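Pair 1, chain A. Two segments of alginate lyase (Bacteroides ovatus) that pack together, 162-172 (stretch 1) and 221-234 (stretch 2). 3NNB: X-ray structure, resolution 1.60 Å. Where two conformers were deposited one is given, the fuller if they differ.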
# COMPACT_ATOMS: atom_id res chain seq x y z
N GLY A 162 -9.27 -14.12 2.22
CA GLY A 162 -7.93 -13.61 2.42
C GLY A 162 -7.63 -12.34 1.61
O GLY A 162 -6.99 -11.43 2.14
N ALA A 163 -8.08 -12.31 0.33
CA ALA A 163 -7.85 -11.19 -0.58
C ALA A 163 -8.21 -9.85 0.02
O ALA A 163 -7.66 -8.85 -0.38
CB ALA A 163 -8.61 -11.42 -1.90
N GLY A 164 -9.17 -9.81 0.95
CA GLY A 164 -9.50 -8.55 1.64
C GLY A 164 -8.36 -7.87 2.36
O GLY A 164 -8.40 -6.64 2.58
N MSE A 165 -7.33 -8.64 2.71
CA MSE A 165 -6.14 -8.07 3.36
C MSE A 165 -5.51 -6.96 2.52
O MSE A 165 -4.96 -6.01 3.07
CB MSE A 165 -5.10 -9.15 3.66
CG MSE A 165 -5.33 -9.92 4.96
SE MSE A 165 -5.16 -8.83 6.54
CE MSE A 165 -3.46 -8.01 6.16
N ILE A 166 -5.57 -7.08 1.20
CA ILE A 166 -4.95 -6.06 0.35
C ILE A 166 -5.60 -4.69 0.57
O ILE A 166 -4.97 -3.67 0.31
CB ILE A 166 -4.94 -6.50 -1.17
CG1 ILE A 166 -3.80 -5.83 -1.94
CG2 ILE A 166 -6.30 -6.19 -1.87
CD1 ILE A 166 -2.41 -6.30 -1.56
N ASP A 167 -6.87 -4.66 1.00
CA ASP A 167 -7.60 -3.40 1.17
C ASP A 167 -6.86 -2.42 2.08
O ASP A 167 -7.01 -1.20 1.93
CB ASP A 167 -8.99 -3.63 1.77
CG ASP A 167 -9.97 -4.33 0.82
OD1 ASP A 167 -9.54 -4.86 -0.22
OD2 ASP A 167 -11.18 -4.39 1.16
N ILE A 168 -6.12 -2.94 3.08
CA ILE A 168 -5.48 -2.09 4.07
C ILE A 168 -4.01 -1.90 3.84
O ILE A 168 -3.29 -1.43 4.70
CB ILE A 168 -5.72 -2.60 5.52
CG1 ILE A 168 -5.25 -4.04 5.75
CG2 ILE A 168 -7.19 -2.40 5.89
CD1 ILE A 168 -4.95 -4.36 7.27
N TYR A 169 -3.51 -2.29 2.65
CA TYR A 169 -2.08 -2.21 2.38
C TYR A 169 -1.52 -0.78 2.63
O TYR A 169 -0.39 -0.63 3.10
CB TYR A 169 -1.74 -2.65 0.97
CG TYR A 169 -0.24 -2.76 0.75
CD1 TYR A 169 0.42 -3.95 1.05
CD2 TYR A 169 0.52 -1.68 0.30
CE1 TYR A 169 1.79 -4.06 0.90
CE2 TYR A 169 1.89 -1.79 0.14
CZ TYR A 169 2.51 -2.99 0.45
OH TYR A 169 3.90 -3.08 0.31
N SER A 170 -2.30 0.26 2.31
CA SER A 170 -1.88 1.64 2.55
C SER A 170 -1.61 1.99 4.03
O SER A 170 -0.96 3.01 4.31
CB SER A 170 -2.87 2.66 1.96
OG SER A 170 -4.08 2.65 2.66
N PHE A 171 -2.03 1.13 4.98
CA PHE A 171 -1.68 1.36 6.37
C PHE A 171 -0.17 1.29 6.58
O PHE A 171 0.37 1.88 7.53
CB PHE A 171 -2.40 0.36 7.28
CG PHE A 171 -3.86 0.61 7.48
CD1 PHE A 171 -4.58 1.62 6.82
CD2 PHE A 171 -4.56 -0.23 8.33
CE1 PHE A 171 -5.95 1.80 7.07
CE2 PHE A 171 -5.90 -0.05 8.55
CZ PHE A 171 -6.60 0.97 7.93
N THR A 172 0.54 0.60 5.69
CA THR A 172 2.01 0.54 5.78
C THR A 172 2.61 1.93 5.71
O THR A 172 3.48 2.29 6.52
CB THR A 172 2.61 -0.39 4.72
OG1 THR A 172 2.28 0.06 3.40
CG2 THR A 172 2.20 -1.88 5.00
N ASN A 221 0.84 -11.85 -5.77
CA ASN A 221 1.03 -10.57 -5.09
C ASN A 221 0.35 -10.48 -3.71
O ASN A 221 0.83 -9.75 -2.84
CB ASN A 221 0.62 -9.40 -6.01
CG ASN A 221 -0.88 -9.27 -6.20
OD1 ASN A 221 -1.57 -8.81 -5.28
ND2 ASN A 221 -1.40 -9.66 -7.38
N HIS A 222 -0.76 -11.20 -3.52
CA HIS A 222 -1.44 -11.13 -2.24
C HIS A 222 -0.57 -11.65 -1.13
O HIS A 222 -0.53 -11.07 -0.07
CB HIS A 222 -2.76 -11.88 -2.26
CG HIS A 222 -3.90 -11.11 -2.83
ND1 HIS A 222 -4.64 -10.22 -2.10
CD2 HIS A 222 -4.43 -11.11 -4.07
CE1 HIS A 222 -5.60 -9.73 -2.85
NE2 HIS A 222 -5.48 -10.22 -4.07
N GLY A 223 0.09 -12.78 -1.36
CA GLY A 223 0.89 -13.37 -0.33
C GLY A 223 2.17 -12.57 -0.05
O GLY A 223 2.59 -12.45 1.10
N LEU A 224 2.78 -12.02 -1.09
CA LEU A 224 3.94 -11.15 -0.91
C LEU A 224 3.58 -9.91 -0.10
O LEU A 224 4.27 -9.53 0.87
CB LEU A 224 4.53 -10.82 -2.29
CG LEU A 224 5.90 -10.12 -2.32
CD1 LEU A 224 6.68 -10.48 -3.59
CD2 LEU A 224 5.75 -8.60 -2.20
N ALA A 225 2.43 -9.31 -0.44
CA ALA A 225 1.94 -8.15 0.28
C ALA A 225 1.58 -8.47 1.73
O ALA A 225 1.78 -7.63 2.62
CB ALA A 225 0.74 -7.48 -0.49
N TYR A 226 1.08 -9.66 2.00
CA TYR A 226 0.76 -10.06 3.39
C TYR A 226 1.99 -9.93 4.25
O TYR A 226 1.94 -9.39 5.33
CB TYR A 226 0.22 -11.48 3.42
CG TYR A 226 -0.00 -12.01 4.83
CD1 TYR A 226 1.04 -12.57 5.54
CD2 TYR A 226 -1.25 -11.91 5.45
CE1 TYR A 226 0.87 -13.08 6.82
CE2 TYR A 226 -1.45 -12.42 6.76
CZ TYR A 226 -0.39 -13.00 7.43
OH TYR A 226 -0.49 -13.54 8.73
N ASP A 227 3.11 -10.44 3.74
CA ASP A 227 4.35 -10.41 4.53
C ASP A 227 4.80 -8.98 4.80
O ASP A 227 5.27 -8.66 5.89
CB ASP A 227 5.47 -11.17 3.83
CG ASP A 227 5.35 -12.67 3.95
OD1 ASP A 227 4.37 -13.18 4.53
OD2 ASP A 227 6.26 -13.36 3.44
N VAL A 228 4.73 -8.11 3.78
CA VAL A 228 5.09 -6.70 3.99
C VAL A 228 4.25 -6.05 5.09
O VAL A 228 4.77 -5.36 5.97
CB VAL A 228 5.01 -5.85 2.68
CG1 VAL A 228 5.51 -4.43 2.93
CG2 VAL A 228 5.84 -6.51 1.58
N GLN A 229 2.94 -6.29 5.04
CA GLN A 229 2.04 -5.68 6.00
C GLN A 229 2.33 -6.26 7.38
O GLN A 229 2.46 -5.53 8.34
CB GLN A 229 0.59 -6.00 5.63
CG GLN A 229 0.10 -5.39 4.33
CD GLN A 229 -1.43 -5.39 4.25
OE1 GLN A 229 -2.09 -4.65 4.99
NE2 GLN A 229 -2.00 -6.20 3.33
N LEU A 230 2.48 -7.59 7.48
CA LEU A 230 2.78 -8.19 8.80
C LEU A 230 4.06 -7.57 9.40
O LEU A 230 4.12 -7.23 10.59
CB LEU A 230 2.90 -9.71 8.69
CG LEU A 230 3.04 -10.45 10.03
CD1 LEU A 230 1.71 -10.42 10.79
CD2 LEU A 230 3.50 -11.91 9.76
N THR A 231 5.06 -7.39 8.55
CA THR A 231 6.37 -6.86 8.98
C THR A 231 6.21 -5.43 9.48
O THR A 231 6.67 -5.09 10.57
CB THR A 231 7.38 -6.97 7.88
OG1 THR A 231 7.54 -8.34 7.51
CG2 THR A 231 8.76 -6.43 8.34
N ALA A 232 5.55 -4.59 8.68
CA ALA A 232 5.36 -3.20 9.06
C ALA A 232 4.54 -3.07 10.36
O ALA A 232 4.87 -2.24 11.23
CB ALA A 232 4.64 -2.45 7.95
N TYR A 233 3.46 -3.86 10.49
CA TYR A 233 2.58 -3.73 11.67
C TYR A 233 3.29 -4.29 12.90
O TYR A 233 3.17 -3.74 14.00
CB TYR A 233 1.22 -4.38 11.46
CG TYR A 233 0.54 -3.88 10.20
CD1 TYR A 233 0.87 -2.68 9.64
CD2 TYR A 233 -0.42 -4.67 9.54
CE1 TYR A 233 0.27 -2.26 8.42
CE2 TYR A 233 -1.03 -4.25 8.40
CZ TYR A 233 -0.67 -3.06 7.81
OH TYR A 233 -1.22 -2.68 6.59
N ALA A 234 4.08 -5.35 12.70
CA ALA A 234 4.90 -5.89 13.79
C ALA A 234 5.86 -4.82 14.32
O ALA A 234 5.98 -4.63 15.53
CB ALA A 234 5.68 -7.17 13.31

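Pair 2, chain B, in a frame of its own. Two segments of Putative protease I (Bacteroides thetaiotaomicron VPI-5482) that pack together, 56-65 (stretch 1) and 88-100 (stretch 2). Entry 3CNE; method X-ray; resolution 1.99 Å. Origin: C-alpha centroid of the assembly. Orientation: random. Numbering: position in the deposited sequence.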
# COMPACT_ATOMS: atom_id res chain seq x y z
N VAL B 56 -4.38 15.72 11.80
CA VAL B 56 -3.97 14.98 12.97
C VAL B 56 -5.21 14.56 13.75
O VAL B 56 -6.25 15.20 13.63
CB VAL B 56 -3.03 15.79 13.87
CG1 VAL B 56 -1.75 16.18 13.13
CG2 VAL B 56 -3.73 17.05 14.47
N ILE B 57 -5.09 13.51 14.55
CA ILE B 57 -6.21 12.91 15.26
C ILE B 57 -6.82 13.86 16.30
O ILE B 57 -8.01 13.73 16.62
CB ILE B 57 -5.82 11.54 15.91
CG1 ILE B 57 -7.07 10.84 16.47
CG2 ILE B 57 -4.71 11.71 16.99
CD1 ILE B 57 -6.96 9.32 16.47
N ALA B 58 -6.01 14.78 16.83
CA ALA B 58 -6.52 15.79 17.80
C ALA B 58 -7.69 16.57 17.20
O ALA B 58 -8.66 16.89 17.90
CB ALA B 58 -5.41 16.74 18.25
N ASN B 59 -7.62 16.84 15.89
CA ASN B 59 -8.67 17.62 15.21
C ASN B 59 -9.93 16.84 14.83
O ASN B 59 -10.91 17.41 14.33
CB ASN B 59 -8.07 18.34 14.01
CG ASN B 59 -7.17 19.47 14.42
OD1 ASN B 59 -7.29 20.01 15.52
ND2 ASN B 59 -6.26 19.85 13.54
N LEU B 60 -9.90 15.53 15.09
CA LEU B 60 -11.05 14.66 14.90
C LEU B 60 -11.94 14.64 16.16
O LEU B 60 -13.14 14.36 16.08
CB LEU B 60 -10.59 13.24 14.52
CG LEU B 60 -11.66 12.18 14.25
CD1 LEU B 60 -12.66 12.67 13.17
CD2 LEU B 60 -11.03 10.86 13.83
N LYS B 61 -11.33 14.90 17.32
CA LYS B 61 -12.10 15.00 18.57
C LYS B 61 -13.22 16.04 18.47
O LYS B 61 -13.00 17.18 18.10
CB LYS B 61 -11.17 15.37 19.73
CG LYS B 61 -10.51 14.20 20.38
CD LYS B 61 -9.19 14.61 20.99
CE LYS B 61 -9.32 15.70 22.05
NZ LYS B 61 -8.06 15.87 22.81
N GLY B 62 -14.43 15.61 18.79
CA GLY B 62 -15.57 16.50 18.75
C GLY B 62 -16.25 16.48 17.40
O GLY B 62 -17.35 17.01 17.26
N HIS B 63 -15.60 15.89 16.40
CA HIS B 63 -16.18 15.82 15.05
C HIS B 63 -16.51 14.40 14.59
O HIS B 63 -16.69 14.15 13.40
CB HIS B 63 -15.26 16.49 14.02
CG HIS B 63 -14.96 17.93 14.29
ND1 HIS B 63 -13.90 18.33 15.08
CD2 HIS B 63 -15.55 19.07 13.86
CE1 HIS B 63 -13.86 19.65 15.13
NE2 HIS B 63 -14.86 20.12 14.40
N GLU B 64 -16.58 13.45 15.53
CA GLU B 64 -16.80 12.06 15.18
C GLU B 64 -18.16 11.83 14.48
O GLU B 64 -18.30 10.92 13.66
CB GLU B 64 -16.68 11.15 16.41
CG GLU B 64 -15.34 11.22 17.15
CD GLU B 64 -15.30 12.28 18.25
OE1 GLU B 64 -16.11 13.23 18.20
OE2 GLU B 64 -14.44 12.17 19.17
N ASP B 65 -19.15 12.65 14.82
CA ASP B 65 -20.50 12.49 14.25
C ASP B 65 -20.56 13.05 12.82
O ASP B 65 -21.59 13.01 12.17
CB ASP B 65 -21.55 13.15 15.17
CG ASP B 65 -22.76 12.26 15.41
OD1 ASP B 65 -23.04 11.32 14.61
OD2 ASP B 65 -23.47 12.53 16.41
N PRO B 88 -0.09 12.47 23.75
CA PRO B 88 -1.52 12.87 23.76
C PRO B 88 -2.33 12.25 22.64
O PRO B 88 -3.53 11.99 22.82
CB PRO B 88 -1.44 14.39 23.58
CG PRO B 88 -0.06 14.74 24.22
CD PRO B 88 0.80 13.64 23.72
N TYR B 89 -1.70 11.95 21.52
CA TYR B 89 -2.45 11.40 20.41
C TYR B 89 -2.91 9.97 20.65
O TYR B 89 -3.88 9.52 20.02
CB TYR B 89 -1.70 11.49 19.08
CG TYR B 89 -0.22 11.21 19.16
CD1 TYR B 89 0.26 9.90 19.08
CD2 TYR B 89 0.70 12.26 19.27
CE1 TYR B 89 1.61 9.61 19.11
CE2 TYR B 89 2.08 12.00 19.30
CZ TYR B 89 2.52 10.66 19.23
OH TYR B 89 3.85 10.35 19.24
N ASN B 90 -2.21 9.27 21.55
CA ASN B 90 -2.62 7.92 21.92
C ASN B 90 -3.81 7.94 22.86
O ASN B 90 -4.63 7.04 22.84
CB ASN B 90 -1.47 7.16 22.53
CG ASN B 90 -0.43 6.80 21.49
OD1 ASN B 90 -0.76 6.71 20.31
ND2 ASN B 90 0.80 6.65 21.91
N VAL B 91 -3.88 8.98 23.68
CA VAL B 91 -5.04 9.20 24.54
C VAL B 91 -6.22 9.61 23.66
O VAL B 91 -7.33 9.08 23.80
CB VAL B 91 -4.74 10.26 25.63
CG1 VAL B 91 -6.02 10.66 26.38
CG2 VAL B 91 -3.63 9.77 26.61
N ASP B 92 -5.97 10.53 22.73
CA ASP B 92 -6.99 10.89 21.74
C ASP B 92 -7.49 9.69 20.95
O ASP B 92 -8.68 9.57 20.74
CB ASP B 92 -6.48 11.96 20.78
CG ASP B 92 -6.18 13.28 21.48
OD1 ASP B 92 -6.67 13.50 22.62
OD2 ASP B 92 -5.45 14.10 20.87
N LEU B 93 -6.60 8.80 20.53
CA LEU B 93 -7.00 7.57 19.84
C LEU B 93 -8.12 6.79 20.57
O LEU B 93 -9.11 6.40 19.96
CB LEU B 93 -5.80 6.64 19.63
CG LEU B 93 -6.09 5.39 18.79
CD1 LEU B 93 -6.64 5.76 17.42
CD2 LEU B 93 -4.83 4.55 18.61
N MSE B 94 -7.90 6.54 21.85
CA MSE B 94 -8.84 5.82 22.71
C MSE B 94 -10.17 6.55 22.77
O MSE B 94 -11.23 5.94 22.65
CB MSE B 94 -8.28 5.65 24.12
CG MSE B 94 -7.06 4.74 24.18
SE MSE B 94 -7.50 2.86 23.80
CE MSE B 94 -7.29 2.80 21.85
N GLU B 95 -10.09 7.86 22.97
CA GLU B 95 -11.26 8.72 23.02
C GLU B 95 -12.07 8.61 21.72
O GLU B 95 -13.29 8.38 21.74
CB GLU B 95 -10.84 10.18 23.23
CG GLU B 95 -12.01 11.05 23.67
CD GLU B 95 -11.71 12.54 23.69
OE1 GLU B 95 -10.66 12.94 24.27
OE2 GLU B 95 -12.56 13.30 23.13
N VAL B 96 -11.38 8.78 20.61
CA VAL B 96 -12.02 8.79 19.29
C VAL B 96 -12.63 7.44 18.95
O VAL B 96 -13.71 7.37 18.37
CB VAL B 96 -11.04 9.26 18.19
CG1 VAL B 96 -11.55 8.86 16.81
CG2 VAL B 96 -10.82 10.80 18.28
N ILE B 97 -11.95 6.36 19.31
CA ILE B 97 -12.47 5.01 19.00
C ILE B 97 -13.72 4.73 19.85
O ILE B 97 -14.71 4.17 19.35
CB ILE B 97 -11.43 3.94 19.22
CG1 ILE B 97 -10.36 4.00 18.11
CG2 ILE B 97 -12.06 2.57 19.29
CD1 ILE B 97 -9.16 3.14 18.46
N LYS B 98 -13.64 5.10 21.12
CA LYS B 98 -14.80 4.94 22.03
C LYS B 98 -16.00 5.69 21.49
O LYS B 98 -17.09 5.14 21.42
CB LYS B 98 -14.46 5.38 23.46
CG LYS B 98 -15.46 4.85 24.51
CD LYS B 98 -15.15 5.45 25.90
CE LYS B 98 -16.22 5.08 26.96
NZ LYS B 98 -15.74 4.05 27.93
N THR B 99 -15.81 6.95 21.12
CA THR B 99 -16.89 7.79 20.65
C THR B 99 -17.54 7.25 19.37
O THR B 99 -18.75 7.12 19.31
CB THR B 99 -16.41 9.21 20.44
OG1 THR B 99 -15.92 9.72 21.68
CG2 THR B 99 -17.53 10.10 19.93
N PHE B 100 -16.73 6.90 18.36
CA PHE B 100 -17.26 6.26 17.16
C PHE B 100 -18.10 5.01 17.48
O PHE B 100 -19.17 4.83 16.92
CB PHE B 100 -16.11 5.90 16.21
CG PHE B 100 -15.79 6.98 15.21
CD1 PHE B 100 -15.03 8.08 15.57
CD2 PHE B 100 -16.25 6.89 13.89
CE1 PHE B 100 -14.71 9.08 14.62
CE2 PHE B 100 -15.92 7.86 12.94
CZ PHE B 100 -15.17 8.96 13.30
O HOH W 1 -5.05 16.44 22.13

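Pair 1 and pair 2 each set a short stretch with helical backbone angles, a 3-10 segment at Ile B57 to Asn B59 in pair 2, followed by a turn, against one face of a regular helix. The N, CA and C atoms of 14 central residues superpose with an RMSD of 0.9 Å. In both, the first stretch ends its shared part in a beta turn, type I from Ile A168 to Phe A171 and type II from Leu B60 to His B63. The turns match residue for residue but differ in form, and the CA offset grows to 1.6 Å at Phe A171 = His B63. Buried area is similar, 676 Å² in pair 1 and 620 Å² in pair 2.

The clearest contrast lies at Gln A229 = Val B96 (CA atoms 0.6 Å apart), a helix position buried in both. In pair 1 the amide of Gln A229 reaches the backbone of the first stretch: NE2 donates to Met A165 O at 3.0 Å with an N-H...acceptor angle of 173°, so the bond is nearly straight. The other end of that amide is occupied too, since Tyr A233 OH donates to Gln A229 OE1 at 2.7 Å. Val B96 can offer no such bond and packs instead, with its CG1 3.6 Å from Leu B60 CD2 and its CG2 4.2 Å from Ile B57 CG1.

Met A165 = Ile B57 points toward the helix in both pairs. Met A165, a selenomethionine, brings its CE to 3.7 Å from Gln A229 NE2, whereas Ile B57 spreads over apolar neighbours: its CG2 lies 3.7 Å from Tyr B89 CB and its CD1 3.7 Å from Leu B93 CD1.

At Ala A225 = Asp B92 the CA-to-CB bond again points toward the first stretch, but the chemistry changes. The methyl of Ala A225 is met by Ile A166, CD1 to CB 3.5 Å, and by Tyr A169, CE1 to CB 3.8 Å. These two match Ala B58 and Lys B61. In pair 2 the small residue is on the first stretch and the longer one on the helix: Ala B58 CB sits 3.7 Å from Asp B92 OD2. Lys B61 replaces the aromatic contact with a salt bridge, NZ to Asp B92 OD1 2.8 Å, and a water accepts from Lys B61 NZ at 3.1 Å while donating to Asp B92 OD2 at 2.7 Å, closing a second path between the charges.

Val A228 = Glu B95 follows the same pattern. Tyr A169 OH approaches Val A228 CG1 at 3.4 Å; in pair 2 the aliphatic part of Lys B61 passes the carboxylate, CG to Glu B95 OE2 3.5 Å.

Ala A232 = Thr B99 (CA atoms 0.9 Å apart) also points toward the first stretch in both. Ala A232 CB lies 3.9 Å from Thr A172 CG2. Thr B99 CG2 lies 3.5 Å from Glu B64 CD, while its OG1 donates to Glu B95 O at 3.0 Å, within its own helix.

Ile A168 = Leu B60 meets an aromatic ring at Tyr A233 = Phe B100 in both cases. Ile A168 CD1 is 4.1 Å from Tyr A233 CE2, and Leu B60 CD2 is 4.2 Å from Phe B100 CE1. The tyrosine adds a hydroxyl that serves Gln A229. Glu B64 O lies over one face of the Phe B100 ring.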